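Local coordinates for GTP-binding nuclear protein GSP1 (Encephalitozoon cuniculi, PDB 4DJT) that binds guanine nucleotides as a Ran-family small GTPase and probably serves nuclear protein import and RNA export, here holding GDP and a magnesium ion, at residues C15-G20 with D79-G84; V22-Y27 with I89-V94; V121-K126 with F152-K157. All coordinates share one frame; numbering follows the deposited sequence.

Interaction 1 (C15-G20 with D79-G84); sequences CLIGDG and DVYYIG. With GDP (guanosine-5'-diphosphate), chain C.
The polar link between C15-G20 and D79-G84 is one hydrogen bond: the phenol of Y81 gives its proton to the backbone O of L16, OH to O 2.8 Å. The hydroxyl arrives in the carbonyl plane on a lone pair, with a C=O...O angle of 139°, so a buried tyrosine hydroxyl has its acceptor in the strand backbone. CG of Y81 stands anti to the backbone N (chi1 -174°), and from there the ring runs on until its hydroxyl meets the strand.

Sulfur-aromatic contacts come next. C15 SG lies obliquely to both tyrosine rings, 4.6 Å from the centroid of Y81 and 5.4 Å from that of Y82; SG also lies 3.3 Å from the backbone O of Y81. The apolar part is I17, whose CG2 meets the edge of the Y82 ring at CE1 (3.6 Å), the two side chains crossing at about a right angle; the same methyl reaches the edge of the Y81 ring.

The contact seats the short helix 79-82, in the predicted switch II, on strand 11-17 just before the phosphate-binding loop. Helix 103-114 borders it through W106, and E109 OE2 of that helix is hydrogen-bonded to Y82 OH, while W66 and T68 of strand 60-68 touch Y81.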
loop_
_atom_site.group_PDB
_atom_site.type_symbol
_atom_site.label_atom_id
_atom_site.label_comp_id
_atom_site.label_asym_id
_atom_site.label_seq_id
_atom_site.Cartn_x
_atom_site.Cartn_y
_atom_site.Cartn_z
ATOM N N CYS A 15 1.348 -3.676 -4.523
ATOM C CA CYS A 15 1.123 -4.503 -3.329
ATOM C C CYS A 15 1.136 -3.692 -2.063
ATOM O O CYS A 15 2.083 -2.926 -1.820
ATOM C CB CYS A 15 2.201 -5.588 -3.197
ATOM S SG CYS A 15 2.123 -6.816 -4.532
ATOM N N LEU A 16 0.113 -3.877 -1.232
ATOM C CA LEU A 16 0.180 -3.379 0.160
ATOM C C LEU A 16 0.842 -4.411 1.030
ATOM O O LEU A 16 0.431 -5.562 1.071
ATOM C CB LEU A 16 -1.212 -3.081 0.726
ATOM C CG LEU A 16 -2.090 -2.209 -0.109
ATOM C CD1 LEU A 16 -3.446 -1.981 0.606
ATOM C CD2 LEU A 16 -1.394 -0.890 -0.441
ATOM N N ILE A 17 1.839 -3.982 1.763
ATOM C CA ILE A 17 2.566 -4.865 2.648
ATOM C C ILE A 17 2.806 -4.208 3.989
ATOM O O ILE A 17 2.664 -2.995 4.141
ATOM C CB ILE A 17 3.890 -5.296 2.019
ATOM C CG1 ILE A 17 4.650 -4.115 1.431
ATOM C CG2 ILE A 17 3.605 -6.306 0.932
ATOM C CD1 ILE A 17 6.062 -4.493 0.934
ATOM N N GLY A 18 3.143 -5.048 4.964
ATOM C CA GLY A 18 3.289 -4.617 6.333
ATOM C C GLY A 18 2.578 -5.570 7.274
ATOM O O GLY A 18 1.710 -6.344 6.861
ATOM N N ASP A 19 2.954 -5.513 8.545
ATOM C CA ASP A 19 2.435 -6.465 9.521
ATOM C C ASP A 19 0.921 -6.411 9.656
ATOM O O ASP A 19 0.297 -5.398 9.395
ATOM C CB ASP A 19 3.041 -6.223 10.885
ATOM C CG ASP A 19 4.465 -6.769 11.013
ATOM O OD1 ASP A 19 5.047 -7.336 10.035
ATOM O OD2 ASP A 19 4.970 -6.649 12.129
ATOM N N GLY A 20 0.355 -7.510 10.128
ATOM C CA GLY A 20 -1.024 -7.519 10.532
ATOM C C GLY A 20 -1.276 -6.414 11.545
ATOM O O GLY A 20 -0.457 -6.170 12.473
ATOM N N ASP A 79 4.342 -16.058 -3.280
ATOM C CA ASP A 79 5.031 -15.299 -4.305
ATOM C C ASP A 79 4.068 -14.668 -5.299
ATOM O O ASP A 79 4.311 -13.568 -5.766
ATOM C CB ASP A 79 6.030 -16.195 -5.069
ATOM C CG ASP A 79 7.229 -16.643 -4.205
ATOM O OD1 ASP A 79 7.405 -16.137 -3.071
ATOM O OD2 ASP A 79 8.005 -17.506 -4.680
ATOM N N VAL A 80 2.982 -15.369 -5.628
ATOM C CA VAL A 80 1.983 -14.838 -6.576
ATOM C C VAL A 80 1.337 -13.537 -6.104
ATOM O O VAL A 80 0.864 -12.768 -6.920
ATOM C CB VAL A 80 0.891 -15.876 -6.942
ATOM C CG1 VAL A 80 1.441 -16.871 -7.961
ATOM C CG2 VAL A 80 0.376 -16.585 -5.701
ATOM N N TYR A 81 1.349 -13.291 -4.806
ATOM C CA TYR A 81 0.921 -12.003 -4.282
ATOM C C TYR A 81 1.773 -10.898 -4.884
ATOM O O TYR A 81 1.255 -9.861 -5.309
ATOM C CB TYR A 81 0.989 -11.980 -2.758
ATOM C CG TYR A 81 0.414 -10.719 -2.117
ATOM C CD1 TYR A 81 1.239 -9.702 -1.648
ATOM C CD2 TYR A 81 -0.965 -10.541 -1.987
ATOM C CE1 TYR A 81 0.709 -8.537 -1.081
ATOM C CE2 TYR A 81 -1.490 -9.386 -1.432
ATOM C CZ TYR A 81 -0.657 -8.383 -0.985
ATOM O OH TYR A 81 -1.228 -7.260 -0.366
ATOM N N TYR A 82 3.090 -11.121 -4.892
ATOM C CA TYR A 82 4.047 -10.100 -5.330
ATOM C C TYR A 82 4.206 -10.049 -6.850
ATOM O O TYR A 82 4.464 -8.989 -7.419
ATOM C CB TYR A 82 5.391 -10.321 -4.669
ATOM C CG TYR A 82 5.349 -10.243 -3.175
ATOM C CD1 TYR A 82 4.935 -9.085 -2.532
ATOM C CD2 TYR A 82 5.726 -11.289 -2.409
ATOM C CE1 TYR A 82 4.899 -8.996 -1.168
ATOM C CE2 TYR A 82 5.698 -11.206 -1.021
ATOM C CZ TYR A 82 5.298 -10.036 -0.418
ATOM O OH TYR A 82 5.253 -9.953 0.943
ATOM N N ILE A 83 4.092 -11.199 -7.513
ATOM C CA ILE A 83 4.459 -11.293 -8.933
ATOM C C ILE A 83 3.700 -10.289 -9.798
ATOM O O ILE A 83 2.494 -10.127 -9.670
ATOM C CB ILE A 83 4.209 -12.706 -9.497
ATOM C CG1 ILE A 83 5.250 -13.677 -8.939
ATOM C CG2 ILE A 83 4.297 -12.700 -11.032
ATOM C CD1 ILE A 83 5.045 -15.137 -9.358
ATOM N N GLY A 84 4.420 -9.602 -10.665
ATOM C CA GLY A 84 3.797 -8.652 -11.568
ATOM C C GLY A 84 3.626 -7.246 -10.990
ATOM O O GLY A 84 3.180 -6.349 -11.710
HETATM P PB GDP C . -4.243 -4.616 8.485
HETATM O O1B GDP C . -5.102 -4.759 7.217
HETATM O O2B GDP C . -2.869 -4.009 8.254
HETATM O O3B GDP C . -4.272 -5.882 9.339
HETATM O O3A GDP C . -4.968 -3.566 9.477
HETATM P PA GDP C . -6.501 -3.135 9.539
HETATM O O1A GDP C . -6.870 -2.150 8.447
HETATM O O2A GDP C . -7.319 -4.377 9.701
HETATM O "O5'" GDP C . -6.601 -2.285 10.872
HETATM C "C5'" GDP C . -6.138 -2.878 12.100
HETATM C "C4'" GDP C . -6.731 -2.081 13.247
HETATM O "O4'" GDP C . -6.144 -0.796 13.266
HETATM C "C3'" GDP C . -8.210 -1.848 13.089
HETATM O "O3'" GDP C . -8.793 -1.843 14.377
HETATM C "C2'" GDP C . -8.346 -0.469 12.521
HETATM O "O2'" GDP C . -9.551 0.225 12.897
HETATM C "C1'" GDP C . -7.120 0.193 13.108
HETATM N N9 GDP C . -6.603 1.225 12.221
HETATM C C8 GDP C . -6.214 1.123 10.930
HETATM N N7 GDP C . -5.814 2.337 10.475
HETATM C C5 GDP C . -5.879 3.194 11.491
HETATM C C6 GDP C . -5.590 4.623 11.705
HETATM O O6 GDP C . -5.132 5.362 10.784
HETATM N N1 GDP C . -5.823 5.124 12.937
HETATM C C2 GDP C . -6.314 4.359 13.953
HETATM N N2 GDP C . -6.530 4.904 15.151
HETATM N N3 GDP C . -6.603 3.050 13.818
HETATM C C4 GDP C . -6.405 2.452 12.630
#

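Interaction 2 (V22-Y27 with I89-V94). Unlike the reference sequence in segment 89-94: L90 (reference Phe). With MG (magnesium ion), chain D; GDP (guanosine-5'-diphosphate), chain C.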
loop_
_atom_site.group_PDB
_atom_site.type_symbol
_atom_site.label_atom_id
_atom_site.label_comp_id
_atom_site.label_asym_id
_atom_site.label_seq_id
_atom_site.Cartn_x
_atom_site.Cartn_y
_atom_site.Cartn_z
ATOM N N VAL A 22 -1.552 -3.094 11.029
ATOM C CA VAL A 22 -0.924 -1.768 10.816
ATOM C C VAL A 22 -1.831 -0.798 10.094
ATOM O O VAL A 22 -1.567 0.393 10.118
ATOM C CB VAL A 22 0.428 -1.834 10.090
ATOM C CG1 VAL A 22 1.421 -2.722 10.865
ATOM C CG2 VAL A 22 0.269 -2.334 8.665
ATOM N N GLY A 23 -2.894 -1.309 9.435
ATOM C CA GLY A 23 -3.916 -0.471 8.791
ATOM C C GLY A 23 -4.003 -0.584 7.255
ATOM O O GLY A 23 -4.572 0.274 6.629
ATOM N N LYS A 24 -3.409 -1.627 6.657
ATOM C CA LYS A 24 -3.463 -1.810 5.196
ATOM C C LYS A 24 -4.904 -1.800 4.670
ATOM O O LYS A 24 -5.225 -1.065 3.719
ATOM C CB LYS A 24 -2.778 -3.117 4.808
ATOM C CG LYS A 24 -1.310 -3.170 5.222
ATOM C CD LYS A 24 -0.644 -4.461 4.795
ATOM C CE LYS A 24 -1.319 -5.712 5.358
ATOM N NZ LYS A 24 -1.162 -5.840 6.831
ATOM N N THR A 25 -5.757 -2.622 5.271
ATOM C CA THR A 25 -7.132 -2.746 4.816
ATOM C C THR A 25 -7.926 -1.480 5.070
ATOM O O THR A 25 -8.673 -1.016 4.182
ATOM C CB THR A 25 -7.783 -3.991 5.475
ATOM O OG1 THR A 25 -7.020 -5.150 5.099
ATOM C CG2 THR A 25 -9.210 -4.153 5.016
ATOM N N THR A 26 -7.714 -0.855 6.225
ATOM C CA THR A 26 -8.377 0.433 6.522
ATOM C C THR A 26 -8.052 1.496 5.464
ATOM O O THR A 26 -8.942 2.274 5.036
ATOM C CB THR A 26 -8.066 0.932 7.956
ATOM O OG1 THR A 26 -8.428 -0.102 8.902
ATOM C CG2 THR A 26 -8.875 2.213 8.274
ATOM N N TYR A 27 -6.797 1.496 5.020
ATOM C CA TYR A 27 -6.332 2.412 4.001
ATOM C C TYR A 27 -7.062 2.218 2.685
ATOM O O TYR A 27 -7.662 3.161 2.174
ATOM C CB TYR A 27 -4.859 2.226 3.770
ATOM C CG TYR A 27 -4.245 3.145 2.711
ATOM C CD1 TYR A 27 -4.067 4.511 2.960
ATOM C CD2 TYR A 27 -3.773 2.641 1.525
ATOM C CE1 TYR A 27 -3.476 5.336 2.026
ATOM C CE2 TYR A 27 -3.178 3.462 0.579
ATOM C CZ TYR A 27 -3.042 4.815 0.834
ATOM O OH TYR A 27 -2.425 5.626 -0.126
ATOM N N ILE A 89 3.346 -0.328 -1.329
ATOM C CA ILE A 89 3.141 0.616 -0.275
ATOM C C ILE A 89 3.283 -0.170 1.005
ATOM O O ILE A 89 2.568 -1.146 1.220
ATOM C CB ILE A 89 1.746 1.335 -0.318
ATOM C CG1 ILE A 89 1.542 2.020 -1.659
ATOM C CG2 ILE A 89 1.636 2.367 0.808
ATOM C CD1 ILE A 89 0.145 2.598 -1.882
ATOM N N LEU A 90 4.284 0.192 1.798
ATOM C CA LEU A 90 4.665 -0.582 2.977
ATOM C C LEU A 90 4.330 0.217 4.209
ATOM O O LEU A 90 4.774 1.358 4.355
ATOM C CB LEU A 90 6.177 -0.922 2.906
ATOM C CG LEU A 90 6.801 -1.565 4.152
ATOM C CD1 LEU A 90 6.155 -2.901 4.493
ATOM C CD2 LEU A 90 8.310 -1.716 3.947
ATOM N N PHE A 91 3.461 -0.332 5.067
ATOM C CA PHE A 91 2.950 0.399 6.204
ATOM C C PHE A 91 3.575 -0.112 7.486
ATOM O O PHE A 91 3.858 -1.306 7.615
ATOM C CB PHE A 91 1.457 0.165 6.362
ATOM C CG PHE A 91 0.637 0.648 5.205
ATOM C CD1 PHE A 91 -0.080 1.805 5.297
ATOM C CD2 PHE A 91 0.554 -0.101 4.048
ATOM C CE1 PHE A 91 -0.843 2.271 4.210
ATOM C CE2 PHE A 91 -0.204 0.337 2.971
ATOM C CZ PHE A 91 -0.903 1.523 3.062
ATOM N N PHE A 92 3.688 0.784 8.453
ATOM C CA PHE A 92 3.799 0.370 9.837
ATOM C C PHE A 92 2.865 1.201 10.702
ATOM O O PHE A 92 2.306 2.189 10.271
ATOM C CB PHE A 92 5.262 0.429 10.320
ATOM C CG PHE A 92 5.804 1.826 10.463
ATOM C CD1 PHE A 92 6.201 2.554 9.345
ATOM C CD2 PHE A 92 5.952 2.404 11.718
ATOM C CE1 PHE A 92 6.673 3.836 9.462
ATOM C CE2 PHE A 92 6.451 3.695 11.846
ATOM C CZ PHE A 92 6.797 4.412 10.714
ATOM N N ASP A 93 2.710 0.754 11.938
ATOM C CA ASP A 93 1.910 1.400 12.948
ATOM C C ASP A 93 2.882 2.156 13.852
ATOM O O ASP A 93 3.758 1.535 14.491
ATOM C CB ASP A 93 1.196 0.293 13.719
ATOM C CG ASP A 93 0.320 0.798 14.863
ATOM O OD1 ASP A 93 0.477 1.950 15.323
ATOM O OD2 ASP A 93 -0.516 -0.018 15.322
ATOM N N VAL A 94 2.750 3.479 13.896
ATOM C CA VAL A 94 3.685 4.323 14.638
ATOM C C VAL A 94 3.618 4.078 16.140
ATOM O O VAL A 94 4.482 4.564 16.891
ATOM C CB VAL A 94 3.434 5.833 14.408
ATOM C CG1 VAL A 94 3.693 6.208 12.977
ATOM C CG2 VAL A 94 2.037 6.241 14.852
HETATM MG MG MG D . -5.966 -6.475 6.310
HETATM P PB GDP C . -4.243 -4.616 8.485
HETATM O O1B GDP C . -5.102 -4.759 7.217
HETATM O O2B GDP C . -2.869 -4.009 8.254
HETATM O O3B GDP C . -4.272 -5.882 9.339
HETATM O O3A GDP C . -4.968 -3.566 9.477
HETATM P PA GDP C . -6.501 -3.135 9.539
HETATM O O1A GDP C . -6.870 -2.150 8.447
HETATM O O2A GDP C . -7.319 -4.377 9.701
HETATM O "O5'" GDP C . -6.601 -2.285 10.872
HETATM C "C5'" GDP C . -6.138 -2.878 12.100
HETATM C "C4'" GDP C . -6.731 -2.081 13.247
HETATM O "O4'" GDP C . -6.144 -0.796 13.266
HETATM C "C3'" GDP C . -8.210 -1.848 13.089
HETATM O "O3'" GDP C . -8.793 -1.843 14.377
HETATM C "C2'" GDP C . -8.346 -0.469 12.521
HETATM O "O2'" GDP C . -9.551 0.225 12.897
HETATM C "C1'" GDP C . -7.120 0.193 13.108
HETATM N N9 GDP C . -6.603 1.225 12.221
HETATM C C8 GDP C . -6.214 1.123 10.930
HETATM N N7 GDP C . -5.814 2.337 10.475
HETATM C C5 GDP C . -5.879 3.194 11.491
HETATM C C6 GDP C . -5.590 4.623 11.705
HETATM O O6 GDP C . -5.132 5.362 10.784
HETATM N N1 GDP C . -5.823 5.124 12.937
HETATM C C2 GDP C . -6.314 4.359 13.953
HETATM N N2 GDP C . -6.530 4.904 15.151
HETATM N N3 GDP C . -6.603 3.050 13.818
HETATM C C4 GDP C . -6.405 2.452 12.630
HETATM O O HOH W 1 -4.545 -6.570 4.766
HETATM O O HOH W 2 -6.978 -7.987 5.411
HETATM O O HOH W 3 -4.705 -7.829 7.421
HETATM O O HOH W 4 -7.386 -6.337 7.857
#
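The ring of F91 turns its edge to the face of Y27, a T-shaped pair with centroids 5.1 Å apart and planes at 62°. F91 CZ and CE1 sit over that face, CZ 3.4 Å from Y27 CD2, with CE1 offset toward the rim. I89 CD1 approaches the Y27 ring obliquely, and one face of F91 is covered by K24 CA, with K24 CG 3.8 Å from F91 CD2. The CB of Y27 points toward the strand, and CG is anti to the backbone N (chi1 -180°), the ring then offering its face to F91; the Y27 hydroxyl is bonded to the backbone O of F162.

V22 fills the other end: CG2 packs 3.6 Å from F91 CB, and CG1 lies against the backbone of F92 and D93. D93 OD2 forms a salt bridge with K126 NZ, and OD1 is hydrogen-bonded to T95 OG1.

The same P-loop residues turn their amides and polar ends to the nucleotide. GDP O2B receives hydrogen bonds from the G23 and K24 amides and from K24 NZ (2.9 Å), whose chain bends at chi3 and chi4; NZ also makes a salt bridge with E72 and a hydrogen bond with the G18 carbonyl. T25 N bonds O1B, while T26 N and OG1 hold O1A. The magnesium ion is six-coordinate: T25 OG1 at 2.1 Å, GDP O1B and four waters.

The chemistry is thus divided in two: dispersion between rings and methyls seats the helix start on the sheet, and the amides, lysine and magnesium ion probably offset the negative charge of the diphosphate.

Interaction 3 (V121-K126 with F152-K157). With GDP (guanosine-5'-diphosphate), chain C.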
loop_
_atom_site.group_PDB
_atom_site.type_symbol
_atom_site.label_atom_id
_atom_site.label_comp_id
_atom_site.label_asym_id
_atom_site.label_seq_id
_atom_site.Cartn_x
_atom_site.Cartn_y
_atom_site.Cartn_z
ATOM N N VAL A 121 7.034 2.701 -1.255
ATOM C CA VAL A 121 6.686 3.908 -0.522
ATOM C C VAL A 121 6.401 3.455 0.874
ATOM O O VAL A 121 5.701 2.453 1.065
ATOM C CB VAL A 121 5.445 4.585 -1.125
ATOM C CG1 VAL A 121 4.906 5.656 -0.212
ATOM C CG2 VAL A 121 5.780 5.161 -2.517
ATOM N N VAL A 122 6.974 4.157 1.851
ATOM C CA VAL A 122 6.792 3.790 3.252
ATOM C C VAL A 122 5.808 4.746 3.881
ATOM O O VAL A 122 5.961 5.950 3.762
ATOM C CB VAL A 122 8.124 3.782 4.041
ATOM C CG1 VAL A 122 7.865 3.544 5.536
ATOM C CG2 VAL A 122 9.042 2.700 3.491
ATOM N N CYS A 123 4.784 4.185 4.544
ATOM C CA CYS A 123 3.772 4.964 5.255
ATOM C C CYS A 123 3.749 4.671 6.745
ATOM O O CYS A 123 3.526 3.550 7.162
ATOM C CB CYS A 123 2.356 4.684 4.713
ATOM S SG CYS A 123 2.160 5.192 2.991
ATOM N N ALA A 124 3.991 5.720 7.514
ATOM C CA ALA A 124 3.768 5.745 8.930
ATOM C C ALA A 124 2.285 5.955 9.183
ATOM O O ALA A 124 1.781 7.079 9.057
ATOM C CB ALA A 124 4.577 6.903 9.543
ATOM N N ASN A 125 1.588 4.893 9.587
ATOM C CA ASN A 125 0.146 4.975 9.777
ATOM C C ASN A 125 -0.267 5.139 11.255
ATOM O O ASN A 125 0.500 4.806 12.169
ATOM C CB ASN A 125 -0.537 3.751 9.154
ATOM C CG ASN A 125 -2.053 3.872 9.132
ATOM O OD1 ASN A 125 -2.583 4.941 8.812
ATOM N ND2 ASN A 125 -2.769 2.734 9.393
ATOM N N LYS A 126 -1.477 5.657 11.445
ATOM C CA LYS A 126 -2.093 5.827 12.777
ATOM C C LYS A 126 -1.473 7.011 13.487
ATOM O O LYS A 126 -1.467 7.061 14.735
ATOM C CB LYS A 126 -1.953 4.571 13.628
ATOM C CG LYS A 126 -2.511 3.325 12.987
ATOM C CD LYS A 126 -2.767 2.239 13.993
ATOM C CE LYS A 126 -3.111 0.911 13.354
ATOM N NZ LYS A 126 -3.168 -0.218 14.336
ATOM N N PHE A 152 5.710 8.833 3.897
ATOM C CA PHE A 152 4.576 9.680 4.255
ATOM C C PHE A 152 4.001 9.314 5.603
ATOM O O PHE A 152 3.927 8.142 5.952
ATOM C CB PHE A 152 3.459 9.565 3.210
ATOM C CG PHE A 152 3.904 9.916 1.817
ATOM C CD1 PHE A 152 4.134 11.230 1.470
ATOM C CD2 PHE A 152 4.196 8.929 0.896
ATOM C CE1 PHE A 152 4.589 11.570 0.203
ATOM C CE2 PHE A 152 4.625 9.257 -0.372
ATOM C CZ PHE A 152 4.820 10.573 -0.725
ATOM N N GLU A 153 3.576 10.339 6.343
ATOM C CA GLU A 153 2.786 10.148 7.582
ATOM C C GLU A 153 1.317 10.228 7.192
ATOM O O GLU A 153 0.899 11.172 6.512
ATOM C CB GLU A 153 3.178 11.210 8.619
ATOM C CG GLU A 153 4.674 11.149 8.919
ATOM C CD GLU A 153 5.152 12.064 10.047
ATOM O OE1 GLU A 153 4.449 13.071 10.365
ATOM O OE2 GLU A 153 6.244 11.759 10.607
ATOM N N ILE A 154 0.550 9.189 7.509
ATOM C CA ILE A 154 -0.882 9.139 7.110
ATOM C C ILE A 154 -1.769 8.681 8.282
ATOM O O ILE A 154 -1.303 8.077 9.251
ATOM C CB ILE A 154 -1.150 8.158 5.925
ATOM C CG1 ILE A 154 -0.912 6.719 6.331
ATOM C CG2 ILE A 154 -0.238 8.438 4.707
ATOM C CD1 ILE A 154 -1.340 5.679 5.273
ATOM N N SER A 155 -3.062 8.893 8.116
ATOM C CA SER A 155 -4.073 8.185 8.913
ATOM C C SER A 155 -5.035 7.456 7.968
ATOM O O SER A 155 -5.812 8.053 7.260
ATOM C CB SER A 155 -4.842 9.135 9.847
ATOM O OG SER A 155 -5.962 8.438 10.417
ATOM N N ALA A 156 -4.926 6.142 7.925
ATOM C CA ALA A 156 -5.829 5.365 7.101
ATOM C C ALA A 156 -7.266 5.544 7.558
ATOM O O ALA A 156 -8.175 5.429 6.763
ATOM C CB ALA A 156 -5.439 3.901 7.143
ATOM N N LYS A 157 -7.474 5.797 8.849
ATOM C CA LYS A 157 -8.844 6.012 9.380
ATOM C C LYS A 157 -9.545 7.193 8.687
ATOM O O LYS A 157 -10.654 7.049 8.146
ATOM C CB LYS A 157 -8.823 6.241 10.888
ATOM C CG LYS A 157 -10.179 6.668 11.473
ATOM C CD LYS A 157 -10.139 6.792 12.994
ATOM C CE LYS A 157 -9.433 8.067 13.461
ATOM N NZ LYS A 157 -10.384 9.180 13.775
HETATM P PB GDP C . -4.243 -4.616 8.485
HETATM O O1B GDP C . -5.102 -4.759 7.217
HETATM O O2B GDP C . -2.869 -4.009 8.254
HETATM O O3B GDP C . -4.272 -5.882 9.339
HETATM O O3A GDP C . -4.968 -3.566 9.477
HETATM P PA GDP C . -6.501 -3.135 9.539
HETATM O O1A GDP C . -6.870 -2.150 8.447
HETATM O O2A GDP C . -7.319 -4.377 9.701
HETATM O "O5'" GDP C . -6.601 -2.285 10.872
HETATM C "C5'" GDP C . -6.138 -2.878 12.100
HETATM C "C4'" GDP C . -6.731 -2.081 13.247
HETATM O "O4'" GDP C . -6.144 -0.796 13.266
HETATM C "C3'" GDP C . -8.210 -1.848 13.089
HETATM O "O3'" GDP C . -8.793 -1.843 14.377
HETATM C "C2'" GDP C . -8.346 -0.469 12.521
HETATM O "O2'" GDP C . -9.551 0.225 12.897
HETATM C "C1'" GDP C . -7.120 0.193 13.108
HETATM N N9 GDP C . -6.603 1.225 12.221
HETATM C C8 GDP C . -6.214 1.123 10.930
HETATM N N7 GDP C . -5.814 2.337 10.475
HETATM C C5 GDP C . -5.879 3.194 11.491
HETATM C C6 GDP C . -5.590 4.623 11.705
HETATM O O6 GDP C . -5.132 5.362 10.784
HETATM N N1 GDP C . -5.823 5.124 12.937
HETATM C C2 GDP C . -6.314 4.359 13.953
HETATM N N2 GDP C . -6.530 4.904 15.151
HETATM N N3 GDP C . -6.603 3.050 13.818
HETATM C C4 GDP C . -6.405 2.452 12.630
#
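N125 OD1 accepts the amide proton of A156, at 2.8 Å from A156 N. The donor lies in the carboxamide plane on a lone pair, and the N-H...O angle is 157°. CG is anti to the backbone N (chi1 -171°), and the end of the side chain comes near S155-K157, while N125 ND2 binds the V22 carbonyl of the P-loop; both ends are therefore held. GDP O6 accepts a hydrogen bond from K157 N, 3.1 Å. K126 lies extended over one face of the guanine, CG 3.6 Å from GDP C6, and its NZ is bonded to the G21 carbonyl, with a weak bond to the ribose O4'.

Behind this, strands 121-125 and 152-154 run parallel in register. F152 N bonds V122 O, A124 N bonds F152 O, and I154 N reaches A124 O at 2.9 Å, nearly straight at 176°. On one face I154 CD1 packs 3.9 Å from C123 CB, and at the start V121 CG1 meets the edge of the F152 ring at CD2 (3.5 Å).

The arrangement joins the NKxD-type motif of small GTPases, here N125-D128, to the S155-K157 loop. Strand pairing probably helps set their spacing; an amide donor at O6 is consistent with recognition of a guanine carbonyl, with D128 also hydrogen-bonded to GDP.

In the fold
All three contacts lie mainly in the buried interior and reach one sheet, where strands 11-17, 87-93 and 120-125 are successive neighbours and 150-154 is an outer strand. Interaction 1 and interaction 2 touch through a backbone bond between I17 and F91; interaction 2 and interaction 3, with centres about 6 Å apart, are joined by the backbone bond from L90 N to V121 O. Interactions 1 and 3 do not touch, their centres about 17 Å apart on opposite sides of the chain's centre. Chemistry follows place: a phenol bond and sulfur-aromatic packing between strand 11-17 and the predicted switch II, aromatic packing under the phosphates, strand pairing behind the base. Interaction 3 alone includes an exposed touching residue, E153.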